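Long-range contact in plant cysteine oxidase 2 (Arabidopsis thaliana, PDB 7CXZ), which oxidises N-terminal cysteines of target proteins with molecular oxygen at an iron centre, preparing them for proteasomal degradation by the N-end rule pathway: residues Asp25-Val30 with Glu46-Val51. Sequence-based numbering, arbitrary orientation.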
ATOM      1  N   ASP A  25     -17.377 -10.526  -0.586  1.00 11.52           N
ATOM      2  CA  ASP A  25     -18.037 -11.249   0.491  1.00 14.08           C
ATOM      3  C   ASP A  25     -17.033 -11.676   1.548  1.00 12.89           C
ATOM      4  O   ASP A  25     -17.322 -11.630   2.755  1.00 12.30           O
ATOM      5  CB  ASP A  25     -18.755 -12.479  -0.076  1.00 15.60           C
ATOM      6  CG  ASP A  25     -19.995 -12.116  -0.887  1.00 18.40           C
ATOM      7  OD1 ASP A  25     -20.533 -11.009  -0.681  1.00 21.22           O
ATOM      8  OD2 ASP A  25     -20.420 -12.957  -1.709  1.00 19.24           O
ATOM      9  N   THR A  26     -15.834 -12.076   1.112  1.00 12.91           N
ATOM     10  CA  THR A  26     -14.811 -12.505   2.055  1.00 10.98           C
ATOM     11  C   THR A  26     -14.356 -11.339   2.916  1.00 11.29           C
ATOM     12  O   THR A  26     -14.261 -11.466   4.140  1.00 11.79           O
ATOM     13  CB  THR A  26     -13.638 -13.119   1.290  1.00 11.02           C
ATOM     14  OG1 THR A  26     -14.100 -14.231   0.520  1.00 13.87           O
ATOM     15  CG2 THR A  26     -12.544 -13.626   2.239  1.00 11.90           C
ATOM     16  N   CYS A  27     -14.111 -10.171   2.298  1.00 10.45           N
ATOM     17  CA  CYS A  27     -13.726  -9.003   3.091  1.00  9.58           C
ATOM     18  C   CYS A  27     -14.760  -8.635   4.136  1.00 13.07           C
ATOM     19  O   CYS A  27     -14.398  -8.232   5.248  1.00 11.93           O
ATOM     20  CB  CYS A  27     -13.466  -7.796   2.199  1.00 10.27           C
ATOM     21  SG  CYS A  27     -12.037  -7.946   1.131  1.00 11.03           S
ATOM     22  N   LYS A  28     -16.051  -8.707   3.798  1.00 11.53           N
ATOM     23  CA  LYS A  28     -17.048  -8.331   4.803  1.00 12.92           C
ATOM     24  C   LYS A  28     -16.924  -9.205   6.050  1.00 14.52           C
ATOM     25  O   LYS A  28     -17.066  -8.711   7.178  1.00 16.27           O
ATOM     26  CB  LYS A  28     -18.467  -8.407   4.220  1.00 14.04           C
ATOM     27  CG  LYS A  28     -18.783  -7.294   3.214  1.00 13.21           C
ATOM     28  CD  LYS A  28     -20.248  -7.290   2.811  1.00 25.41           C
ATOM     29  N   LYS A  29     -16.623 -10.494   5.870  1.00 11.23           N
ATOM     30  CA  LYS A  29     -16.434 -11.384   7.012  1.00 14.28           C
ATOM     31  C   LYS A  29     -15.113 -11.118   7.728  1.00 14.64           C
ATOM     32  O   LYS A  29     -15.077 -10.968   8.960  1.00 14.93           O
ATOM     33  CB  LYS A  29     -16.513 -12.838   6.540  1.00 14.40           C
ATOM     34  CG  LYS A  29     -16.292 -13.849   7.650  1.00 20.97           C
ATOM     35  CD  LYS A  29     -15.895 -15.228   7.108  1.00 28.19           C
ATOM     36  CE  LYS A  29     -15.842 -16.237   8.253  1.00 27.14           C
ATOM     37  NZ  LYS A  29     -17.083 -16.145   9.091  1.00 35.08           N
ATOM     38  N   VAL A  30     -14.032 -10.990   6.958  1.00 12.12           N
ATOM     39  CA  VAL A  30     -12.671 -10.958   7.499  1.00 11.60           C
ATOM     40  C   VAL A  30     -12.465  -9.758   8.422  1.00 12.99           C
ATOM     41  O   VAL A  30     -11.805  -9.872   9.467  1.00 10.39           O
ATOM     42  CB  VAL A  30     -11.658 -10.943   6.332  1.00 11.97           C
ATOM     43  CG1 VAL A  30     -10.282 -10.519   6.803  1.00 13.98           C
ATOM     44  CG2 VAL A  30     -11.609 -12.322   5.634  1.00 14.47           C
ATOM     45  N   GLU A  46      -5.788 -16.195   6.058  1.00 10.94           N
ATOM     46  CA  GLU A  46      -5.478 -17.209   5.060  1.00 10.96           C
ATOM     47  C   GLU A  46      -6.582 -17.295   4.017  1.00  9.43           C
ATOM     48  O   GLU A  46      -6.304 -17.433   2.817  1.00  9.38           O
ATOM     49  CB  GLU A  46      -5.279 -18.558   5.740  1.00 11.28           C
ATOM     50  CG  GLU A  46      -4.962 -19.633   4.732  1.00 14.30           C
ATOM     51  CD  GLU A  46      -4.387 -20.896   5.338  1.00 16.27           C
ATOM     52  OE1 GLU A  46      -4.570 -21.133   6.549  1.00 19.24           O
ATOM     53  OE2 GLU A  46      -3.794 -21.656   4.565  1.00 17.25           O
ATOM     54  N   MET A  47      -7.841 -17.226   4.463  1.00 10.95           N
ATOM     55  CA  MET A  47      -8.972 -17.302   3.536  1.00 12.45           C
ATOM     56  C   MET A  47      -8.914 -16.183   2.504  1.00 12.14           C
ATOM     57  O   MET A  47      -9.060 -16.416   1.294  1.00 11.73           O
ATOM     58  CB  MET A  47     -10.281 -17.243   4.325  1.00 13.57           C
ATOM     59  CG  MET A  47     -11.516 -17.339   3.453  1.00 16.94           C
ATOM     60  SD  MET A  47     -13.034 -17.285   4.439  1.00 22.02           S
ATOM     61  CE  MET A  47     -12.892 -15.742   5.281  1.00 22.85           C
ATOM     62  N   LEU A  48      -8.710 -14.953   2.969  1.00 10.75           N
ATOM     63  CA  LEU A  48      -8.688 -13.819   2.047  1.00  9.95           C
ATOM     64  C   LEU A  48      -7.475 -13.881   1.127  1.00 11.69           C
ATOM     65  O   LEU A  48      -7.565 -13.581  -0.068  1.00  9.88           O
ATOM     66  CB  LEU A  48      -8.695 -12.520   2.852  1.00  9.70           C
ATOM     67  CG  LEU A  48      -8.531 -11.234   2.034  1.00 10.86           C
ATOM     68  CD1 LEU A  48      -9.619 -11.109   0.982  1.00 11.18           C
ATOM     69  CD2 LEU A  48      -8.590 -10.031   2.964  1.00 11.10           C
ATOM     70  N   ARG A  49      -6.321 -14.265   1.670  1.00  9.43           N
ATOM     71  CA  ARG A  49      -5.130 -14.399   0.847  1.00  9.83           C
ATOM     72  C   ARG A  49      -5.360 -15.381  -0.293  1.00 10.25           C
ATOM     73  O   ARG A  49      -4.972 -15.124  -1.439  1.00  9.83           O
ATOM     74  CB  ARG A  49      -3.975 -14.854   1.742  1.00  9.43           C
ATOM     75  CG  ARG A  49      -2.617 -14.777   1.127  1.00 12.82           C
ATOM     76  CD  ARG A  49      -1.561 -15.137   2.203  1.00 14.62           C
ATOM     77  NE  ARG A  49      -0.242 -15.089   1.603  1.00 12.02           N
ATOM     78  CZ  ARG A  49       0.869 -14.804   2.272  1.00 11.71           C
ATOM     79  NH1 ARG A  49       0.829 -14.600   3.589  1.00 10.65           N
ATOM     80  NH2 ARG A  49       2.020 -14.749   1.619  1.00 13.29           N
ATOM     81  N   ALA A  50      -6.031 -16.497   0.001  1.00  9.70           N
ATOM     82  CA  ALA A  50      -6.294 -17.504  -1.028  1.00 11.28           C
ATOM     83  C   ALA A  50      -7.289 -17.000  -2.077  1.00 10.79           C
ATOM     84  O   ALA A  50      -7.123 -17.269  -3.272  1.00 11.76           O
ATOM     85  CB  ALA A  50      -6.821 -18.770  -0.376  1.00 11.33           C
ATOM     86  N   VAL A  51      -8.312 -16.253  -1.653  1.00 11.07           N
ATOM     87  CA  VAL A  51      -9.228 -15.643  -2.623  1.00  9.10           C
ATOM     88  C   VAL A  51      -8.474 -14.694  -3.546  1.00 12.67           C
ATOM     89  O   VAL A  51      -8.631 -14.729  -4.764  1.00 13.48           O
ATOM     90  CB  VAL A  51     -10.373 -14.924  -1.898  1.00  9.88           C
ATOM     91  CG1 VAL A  51     -11.187 -14.080  -2.898  1.00 14.11           C
ATOM     92  CG2 VAL A  51     -11.252 -15.957  -1.211  1.00 13.88           C
TER
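Thr26 and Leu48 face each other at the centre of an antiparallel helical hairpin, in which helix 18-30 packs against helix 42-53 beside the cupin beta-fold and away from the iron site. The segment axes approach to 9.9 Å. The CA atoms of Thr26 and Leu48 are 6.3 Å apart, a spacing that suits a small residue such as threonine. Thr26 turns its methyl across the interface: CG2 lies anti to the backbone N and sits 3.9 Å from Leu48 CA, close against the opposing backbone. Its hydroxyl, OG1, is hydrogen-bonded to the carbonyl of Lys22 one turn earlier, so a polar atom is satisfied within its own helix even though it also packs against the CG2 methyl of Val51. Leu48 fills the buried side with a larger branched chain. Its CB meets Val30 CG2 at 4.0 Å, the two side chains crossing at about a right angle, while CD1 reaches Cys27 SG, a compact and weakly polar group at home among hydrocarbons. Leu23 and Phe31 also touch Leu48, continuing this apolar layer beyond the two segments.

The solvent side is built differently, from long, flexible chains. Met47 is extended through its first two torsions and then bends at chi3 (58°), carrying CE across to helix 18-30. There it meets Thr26 CG2 tip to tip at 3.7 Å, linking the tight part to the margin, and reaches inward to Val30 CG2. Lys29 suits the outer edge because its aliphatic stem can cross the end of Met47 at about a right angle while the chain runs on to its ammonium group, NZ. No hydrogen bond joins the segments; outward, Met47 CE lies 3.6 Å from Lys29 CD.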